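Local coordinates for molybdate-binding protein MolA (Haemophilus influenzae, PDB 3PSH), which binds molybdate and tungstate in the periplasm and serves as the solute-binding protein of the MolBCA importer, a low-affinity molybdate transporter, at residues K50-G53 and K54-R58; S96-I99 and K100-D104. One frame throughout, in Å; residues are numbered along the deposited sequence.

Interaction 1: K50-G53 and K54-R58; sequences KQLG and KNYVR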
loop_
_atom_site.group_PDB
_atom_site.type_symbol
_atom_site.label_atom_id
_atom_site.label_comp_id
_atom_site.label_asym_id
_atom_site.label_seq_id
_atom_site.Cartn_x
_atom_site.Cartn_y
_atom_site.Cartn_z
ATOM N N LYS A 50 4.663 9.623 -8.677
ATOM C CA LYS A 50 3.710 8.719 -9.396
ATOM C C LYS A 50 3.085 7.657 -8.452
ATOM O O LYS A 50 1.815 7.488 -8.396
ATOM C CB LYS A 50 4.309 8.070 -10.624
ATOM C CG LYS A 50 3.331 7.148 -11.234
ATOM C CD LYS A 50 3.696 6.937 -12.702
ATOM C CE LYS A 50 2.574 6.267 -13.468
ATOM N NZ LYS A 50 2.920 4.843 -13.246
ATOM N N GLN A 51 3.953 7.044 -7.643
ATOM C CA GLN A 51 3.492 5.930 -6.835
ATOM C C GLN A 51 2.731 6.342 -5.587
ATOM O O GLN A 51 1.852 5.585 -5.087
ATOM C CB GLN A 51 4.766 5.107 -6.429
ATOM C CG GLN A 51 5.365 4.335 -7.616
ATOM C CD GLN A 51 4.395 3.339 -8.278
ATOM O OE1 GLN A 51 3.578 2.707 -7.644
ATOM N NE2 GLN A 51 4.474 3.251 -9.629
ATOM N N LEU A 52 3.063 7.542 -5.031
ATOM C CA LEU A 52 2.342 8.092 -3.879
ATOM C C LEU A 52 1.190 9.032 -4.232
ATOM O O LEU A 52 0.384 9.363 -3.326
ATOM C CB LEU A 52 3.282 8.768 -2.810
ATOM C CG LEU A 52 4.291 7.763 -2.194
ATOM C CD1 LEU A 52 5.306 8.538 -1.320
ATOM C CD2 LEU A 52 3.583 6.863 -1.143
ATOM N N GLY A 53 1.100 9.451 -5.476
ATOM C CA GLY A 53 0.140 10.419 -5.846
ATOM C C GLY A 53 0.621 11.859 -5.836
ATOM O O GLY A 53 1.380 12.261 -5.001
ATOM N N LYS A 54 0.055 12.684 -6.709
ATOM C CA LYS A 54 0.572 14.038 -6.817
ATOM C C LYS A 54 0.377 14.854 -5.539
ATOM O O LYS A 54 1.081 15.906 -5.348
ATOM C CB LYS A 54 -0.048 14.745 -8.056
ATOM C CG LYS A 54 -1.435 15.352 -7.722
ATOM C CD LYS A 54 -2.171 15.827 -8.992
ATOM C CE LYS A 54 -3.603 16.157 -8.645
ATOM N NZ LYS A 54 -3.643 17.295 -7.626
ATOM N N ASN A 55 -0.549 14.495 -4.629
ATOM C CA ASN A 55 -0.768 15.329 -3.457
ATOM C C ASN A 55 0.048 14.857 -2.233
ATOM O O ASN A 55 -0.023 15.507 -1.167
ATOM C CB ASN A 55 -2.246 15.413 -3.081
ATOM C CG ASN A 55 -3.084 15.985 -4.242
ATOM O OD1 ASN A 55 -2.737 17.040 -4.773
ATOM N ND2 ASN A 55 -4.184 15.324 -4.594
ATOM N N TYR A 56 0.778 13.742 -2.421
ATOM C CA TYR A 56 1.567 13.213 -1.273
ATOM C C TYR A 56 2.507 14.272 -0.676
ATOM O O TYR A 56 2.732 14.340 0.534
ATOM C CB TYR A 56 2.406 11.984 -1.648
ATOM C CG TYR A 56 2.785 11.285 -0.363
ATOM C CD1 TYR A 56 1.833 10.406 0.224
ATOM C CD2 TYR A 56 4.054 11.390 0.204
ATOM C CE1 TYR A 56 2.056 9.706 1.443
ATOM C CE2 TYR A 56 4.312 10.753 1.384
ATOM C CZ TYR A 56 3.346 9.878 2.018
ATOM O OH TYR A 56 3.748 9.245 3.156
ATOM N N VAL A 57 3.044 15.118 -1.557
ATOM C CA VAL A 57 4.075 16.116 -1.207
ATOM C C VAL A 57 3.414 17.089 -0.196
ATOM O O VAL A 57 4.107 17.722 0.640
ATOM C CB VAL A 57 4.580 16.805 -2.529
ATOM C CG1 VAL A 57 3.469 17.736 -3.063
ATOM C CG2 VAL A 57 5.935 17.559 -2.335
ATOM N N ARG A 58 2.091 17.173 -0.164
ATOM C CA ARG A 58 1.476 17.995 0.835
ATOM C C ARG A 58 1.761 17.522 2.280
ATOM O O ARG A 58 1.807 18.338 3.247
ATOM C CB ARG A 58 -0.037 18.137 0.649
ATOM C CG ARG A 58 -0.632 19.152 1.655
ATOM C CD ARG A 58 -2.148 19.284 1.496
ATOM N NE ARG A 58 -2.765 18.086 2.082
ATOM C CZ ARG A 58 -3.076 18.020 3.384
ATOM N NH1 ARG A 58 -2.799 19.022 4.212
ATOM N NH2 ARG A 58 -3.591 16.938 3.884
HETATM O O HOH W 1 3.502 14.066 -4.229
#
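Leu-52 and Tyr-56 meet where the chain leaves a short helix and folds back in a turn. CD1 of Leu-52 lies over one face of the Tyr-56 ring, 3.7 Å from its centroid and 20° off the ring normal. This CH-pi contact is displaced toward the CD2-CE2 side, with Leu-52 CD1 at 3.5 Å from Tyr-56 CD2. At the base of the ring, Leu-52 CB packs against Tyr-56 CB and CG, so leucine covers the aromatic side chain from its root outward. With CG anti to the backbone N (chi1 -162°), Tyr-56 turns its ring back alongside Leu-52.

A type I beta turn from Gly-53 to Tyr-56 brings the two side chains together. Tyr-56 N donates to Gly-53 O at 3.0 Å, the bond that closes the turn. A water donates to the same Gly-53 O at 2.9 Å and accepts from Val-57 N, bridging the turn to the residue beyond it. Gly-53 has positive phi (94°), and at its backbone angles a CB would be jammed against Leu-52 O. At the outer side of the turn, Lys-54 NZ donates to Asn-55 OD1 at 3.0 Å.

Further out, Tyr-56 OH is hydrogen-bonded to Asn-30 OD1, and Gln-51 O accepts from the molybdate-binding Arg-243, probably helping to position it. The contact thus closes the end of helix 48-52 against helix 26-34, where Leu-52 touches His-26 and Leu-29 while Tyr-56 rests on Val-33.

Interaction 2: S96-I99 and K100-D104; sequences SEMI and KQISD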
loop_
_atom_site.group_PDB
_atom_site.type_symbol
_atom_site.label_atom_id
_atom_site.label_comp_id
_atom_site.label_asym_id
_atom_site.label_seq_id
_atom_site.Cartn_x
_atom_site.Cartn_y
_atom_site.Cartn_z
ATOM N N SER A 96 17.819 -9.389 -7.851
ATOM C CA SER A 96 19.043 -9.810 -7.153
ATOM C C SER A 96 20.207 -8.964 -7.674
ATOM O O SER A 96 21.083 -8.611 -6.846
ATOM C CB SER A 96 19.331 -11.295 -7.414
ATOM O OG SER A 96 18.281 -12.037 -6.864
ATOM N N GLU A 97 20.159 -8.556 -8.953
ATOM C CA GLU A 97 21.309 -7.794 -9.511
ATOM C C GLU A 97 21.436 -6.413 -8.843
ATOM O O GLU A 97 22.512 -5.888 -8.642
ATOM C CB GLU A 97 21.124 -7.674 -11.050
ATOM C CG GLU A 97 22.101 -6.721 -11.735
ATOM C CD GLU A 97 21.835 -6.577 -13.269
ATOM O OE1 GLU A 97 20.840 -7.188 -13.755
ATOM O OE2 GLU A 97 22.576 -5.854 -13.964
ATOM N N MET A 98 20.317 -5.835 -8.504
ATOM C CA MET A 98 20.228 -4.516 -7.903
ATOM C C MET A 98 20.692 -4.612 -6.454
ATOM O O MET A 98 21.448 -3.730 -5.993
ATOM C CB MET A 98 18.753 -4.034 -7.948
ATOM C CG MET A 98 18.547 -2.785 -7.125
ATOM S SD MET A 98 16.755 -2.360 -7.082
ATOM C CE MET A 98 16.727 -0.972 -5.922
ATOM N N ILE A 99 20.181 -5.599 -5.700
ATOM C CA ILE A 99 20.645 -5.787 -4.298
ATOM C C ILE A 99 22.189 -6.001 -4.309
ATOM O O ILE A 99 22.902 -5.412 -3.479
ATOM C CB ILE A 99 19.940 -6.995 -3.660
ATOM C CG1 ILE A 99 18.493 -6.520 -3.472
ATOM C CG2 ILE A 99 20.623 -7.390 -2.339
ATOM C CD1 ILE A 99 17.452 -7.660 -3.035
ATOM N N LYS A 100 22.670 -6.832 -5.233
ATOM C CA LYS A 100 24.113 -7.126 -5.353
ATOM C C LYS A 100 24.890 -5.841 -5.665
ATOM O O LYS A 100 25.941 -5.660 -5.065
ATOM C CB LYS A 100 24.407 -8.212 -6.402
ATOM C CG LYS A 100 25.930 -8.617 -6.471
ATOM C CD LYS A 100 26.042 -9.837 -7.371
ATOM C CE LYS A 100 27.503 -10.297 -7.640
ATOM N NZ LYS A 100 28.355 -9.183 -8.207
ATOM N N GLN A 101 24.407 -4.995 -6.596
ATOM C CA GLN A 101 25.077 -3.636 -6.834
ATOM C C GLN A 101 25.309 -2.894 -5.499
ATOM O O GLN A 101 26.364 -2.371 -5.263
ATOM C CB GLN A 101 24.362 -2.752 -7.843
ATOM C CG GLN A 101 24.472 -3.289 -9.240
ATOM C CD GLN A 101 24.114 -2.236 -10.212
ATOM O OE1 GLN A 101 24.872 -1.276 -10.339
ATOM N NE2 GLN A 101 22.913 -2.353 -10.883
ATOM N N ILE A 102 24.294 -2.838 -4.664
ATOM C CA ILE A 102 24.383 -2.073 -3.412
ATOM C C ILE A 102 25.267 -2.815 -2.363
ATOM O O ILE A 102 26.144 -2.174 -1.806
ATOM C CB ILE A 102 22.937 -1.821 -2.867
ATOM C CG1 ILE A 102 22.066 -1.023 -3.916
ATOM C CG2 ILE A 102 23.043 -1.156 -1.559
ATOM C CD1 ILE A 102 20.602 -1.072 -3.509
ATOM N N SER A 103 25.148 -4.154 -2.255
ATOM C CA SER A 103 25.970 -4.921 -1.320
ATOM C C SER A 103 27.458 -4.863 -1.739
ATOM O O SER A 103 28.303 -4.917 -0.891
ATOM C CB SER A 103 25.534 -6.339 -1.362
ATOM O OG SER A 103 24.191 -6.354 -0.884
ATOM N N ASP A 104 27.714 -4.808 -3.023
ATOM C CA ASP A 104 29.097 -4.744 -3.546
ATOM C C ASP A 104 29.788 -3.422 -3.168
ATOM O O ASP A 104 31.020 -3.365 -3.212
ATOM C CB ASP A 104 29.193 -4.942 -5.075
ATOM C CG ASP A 104 29.054 -6.369 -5.495
ATOM O OD1 ASP A 104 29.061 -7.310 -4.690
ATOM O OD2 ASP A 104 28.803 -6.583 -6.711
#
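Ser-96 to Ser-103 form regular alpha-helix, in which the amide N atoms of Lys-100, Gln-101, Ile-102 and Ser-103 donate in turn to the carbonyl O atoms of Ser-96, Glu-97, Met-98 and Ile-99. Lys-100 N lies 2.9 Å from Ser-96 O, whereas Ile-102 N to Met-98 O is longer at 3.3 Å.

The side chains of the later turn lean back on the same carbonyls. Gln-101 sets CG beside its backbone N (chi1 -70°), which brings that methylene to 3.3 Å from Glu-97 O. Ile-102 likewise lays CG1 3.5 Å from Met-98 O, and its CD1 reaches Met-98 CG in a loose apolar contact of 4.5 Å. Ser-103 OG lies 3.0 Å from Ile-99 O, the acceptor already used by Ser-103 N, and 4.0 Å from the CG2 methyl of Ile-99. One turn on from Lys-100, Asp-104 pairs with it in a salt bridge: Lys-100 NZ, bent round at the end of its chain, donates to the syn lone pair of Asp-104 OD2 at 3.0 Å.

The helix is amphipathic: Lys-100 and Asp-104 are exposed, whereas the buried Met-98 packs on Val-90 and the buried Ile-102 on Val-88, both of strand 87-91. Helix 96-103 is the crossover of the beta-alpha-beta unit from strand 87-91 to strand 109-112, and Ile-77 of helix 77-82 touches Gln-101 and Ile-102 alongside.

How the interactions relate
From the N terminus, strands 21-24 and 41-44 come before interaction 1, which closes a tight turn at the end of helix 48-52. The chain then runs through a loop, helix 77-82 and strand 87-91 before interaction 2, which spans successive turns within helix 96-103. The two are in series, neither enclosing nor crossing the other, with centres about 28 Å apart and nearest atoms about 13 Å apart. They show local contacts serving different places in one fold: 50-58 joins helix 48-52 to helix 26-34 beside the molybdate site, whereas 96-104 lies farther from the chain centre and packs on the four-stranded parallel sheet that contains strand 87-91.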